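Local structure of geranyltranstransferase (Enterococcus faecalis, 3P8L) at residues L80-T85 with D122-G127. The protein probably catalyses the magnesium-dependent condensation of isopentenyl diphosphate with geranyl diphosphate to give farnesyl diphosphate, a step in isoprenoid biosynthesis. Numbering follows the deposited sequence.
Sequences LEMIHT and DGLLTG
In the all-helical isoprenoid synthase fold, M82, I83 and T85 of helix 71-92 pack against L124, L125 and G127 of helix 114-133, a buried pairing of two near-antiparallel neighbours in the helical bundle. The axes of the two segments approach to 8.1 Å at an angle of 158°, and no hydrogen bond links them; methyl groups and aliphatic chain carry the contact, partly against backbone. M82 leans toward the partner helix, and a bend at chi3 (71°) turns its terminal methyl onto the backbone of G127, with CE 3.4 Å from G127 C. Glycine has no side chain there to obstruct that methyl. L124 answers from the opposite helix: its CB rests against M82 O at 3.9 Å, while its two methyls diverge, CD2 lying 4.2 Å from M82 CE and CD1 3.8 Å from T85 CG2. The same chi1 that lets T85 OG1 donate to E81 O at 2.7 Å leaves CG2 to meet L124; T85 N reaches that oxygen from the other face of the carbonyl plane. Helix 13-31 covers M82 through M25, F28 and I29, whereas L125 packs on T126 of the second subunit. With CG anti to its backbone N (chi1 175°), L125 brings its end nearer helix 71-92, and the slanted side chains touch through terminal methyls, I83 CD1 to L125 CD1 at 3.5 Å.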
loop_
_atom_site.group_PDB
_atom_site.type_symbol
_atom_site.label_atom_id
_atom_site.label_comp_id
_atom_site.label_asym_id
_atom_site.label_seq_id
_atom_site.Cartn_x
_atom_site.Cartn_y
_atom_site.Cartn_z
ATOM N N LEU A 80 -5.884 8.951 -3.256
ATOM C CA LEU A 80 -5.305 9.742 -2.163
ATOM C C LEU A 80 -6.163 9.729 -0.886
ATOM O O LEU A 80 -5.641 9.556 0.239
ATOM C CB LEU A 80 -5.052 11.181 -2.634
ATOM C CG LEU A 80 -4.474 12.180 -1.640
ATOM C CD1 LEU A 80 -3.127 11.717 -1.121
ATOM C CD2 LEU A 80 -4.375 13.593 -2.266
ATOM N N GLU A 81 -7.482 9.886 -1.052
ATOM C CA GLU A 81 -8.378 9.849 0.093
ATOM C C GLU A 81 -8.440 8.451 0.759
ATOM O O GLU A 81 -8.635 8.365 1.978
ATOM C CB GLU A 81 -9.761 10.390 -0.263
ATOM C CG GLU A 81 -10.699 10.586 0.928
ATOM C CD GLU A 81 -10.225 11.630 1.965
ATOM O OE1 GLU A 81 -9.130 12.252 1.856
ATOM O OE2 GLU A 81 -10.984 11.824 2.916
ATOM N N MET A 82 -8.215 7.396 -0.029
ATOM C CA MET A 82 -8.068 6.020 0.468
ATOM C C MET A 82 -6.844 5.862 1.376
ATOM O O MET A 82 -6.941 5.216 2.438
ATOM C CB MET A 82 -8.101 4.973 -0.670
ATOM C CG MET A 82 -9.504 4.848 -1.405
ATOM S SD MET A 82 -9.464 3.824 -2.918
ATOM C CE MET A 82 -9.241 2.189 -2.213
ATOM N N ILE A 83 -5.720 6.468 0.970
ATOM C CA ILE A 83 -4.497 6.497 1.760
ATOM C C ILE A 83 -4.772 7.221 3.077
ATOM O O ILE A 83 -4.445 6.709 4.157
ATOM C CB ILE A 83 -3.310 7.208 1.025
ATOM C CG1 ILE A 83 -2.841 6.428 -0.199
ATOM C CG2 ILE A 83 -2.155 7.482 1.991
ATOM C CD1 ILE A 83 -2.058 5.171 0.092
ATOM N N HIS A 84 -5.345 8.421 2.975
ATOM C CA HIS A 84 -5.719 9.193 4.137
ATOM C C HIS A 84 -6.621 8.411 5.131
ATOM O O HIS A 84 -6.341 8.406 6.315
ATOM C CB HIS A 84 -6.426 10.459 3.730
ATOM C CG HIS A 84 -6.789 11.310 4.897
ATOM N ND1 HIS A 84 -5.851 11.748 5.803
ATOM C CD2 HIS A 84 -7.980 11.785 5.321
ATOM C CE1 HIS A 84 -6.447 12.475 6.731
ATOM N NE2 HIS A 84 -7.735 12.521 6.456
ATOM N N THR A 85 -7.677 7.776 4.614
ATOM C CA THR A 85 -8.628 6.967 5.400
ATOM C C THR A 85 -7.917 5.786 6.065
ATOM O O THR A 85 -8.155 5.503 7.236
ATOM C CB THR A 85 -9.801 6.415 4.516
ATOM O OG1 THR A 85 -10.429 7.492 3.814
ATOM C CG2 THR A 85 -10.861 5.670 5.361
ATOM N N ASP A 122 -4.966 -2.001 5.918
ATOM C CA ASP A 122 -4.124 -2.687 4.935
ATOM C C ASP A 122 -4.798 -2.768 3.559
ATOM O O ASP A 122 -4.131 -2.628 2.554
ATOM C CB ASP A 122 -3.765 -4.103 5.385
ATOM C CG ASP A 122 -2.865 -4.128 6.608
ATOM O OD1 ASP A 122 -2.327 -3.069 7.010
ATOM O OD2 ASP A 122 -2.677 -5.231 7.153
ATOM N N GLY A 123 -6.107 -2.989 3.566
ATOM C CA GLY A 123 -6.899 -3.152 2.373
ATOM C C GLY A 123 -7.101 -1.818 1.661
ATOM O O GLY A 123 -7.034 -1.739 0.428
ATOM N N LEU A 124 -7.297 -0.761 2.444
ATOM C CA LEU A 124 -7.415 0.559 1.895
ATOM C C LEU A 124 -6.099 1.074 1.317
ATOM O O LEU A 124 -6.113 1.682 0.245
ATOM C CB LEU A 124 -8.022 1.538 2.904
ATOM C CG LEU A 124 -9.562 1.454 3.000
ATOM C CD1 LEU A 124 -9.982 2.090 4.301
ATOM C CD2 LEU A 124 -10.262 2.134 1.815
ATOM N N LEU A 125 -4.991 0.865 2.045
ATOM C CA LEU A 125 -3.642 1.140 1.548
ATOM C C LEU A 125 -3.367 0.434 0.200
ATOM O O LEU A 125 -2.992 1.101 -0.768
ATOM C CB LEU A 125 -2.557 0.778 2.583
ATOM C CG LEU A 125 -1.067 0.896 2.190
ATOM C CD1 LEU A 125 -0.735 2.235 1.557
ATOM C CD2 LEU A 125 -0.171 0.735 3.425
ATOM N N THR A 126 -3.563 -0.887 0.135
ATOM C CA THR A 126 -3.324 -1.647 -1.098
ATOM C C THR A 126 -4.305 -1.204 -2.192
ATOM O O THR A 126 -3.937 -1.078 -3.381
ATOM C CB THR A 126 -3.460 -3.183 -0.876
ATOM O OG1 THR A 126 -2.702 -3.572 0.274
ATOM C CG2 THR A 126 -2.926 -3.962 -2.075
ATOM N N GLY A 127 -5.536 -0.938 -1.773
ATOM C CA GLY A 127 -6.608 -0.465 -2.654
ATOM C C GLY A 127 -6.304 0.847 -3.345
ATOM O O GLY A 127 -6.636 1.030 -4.500
#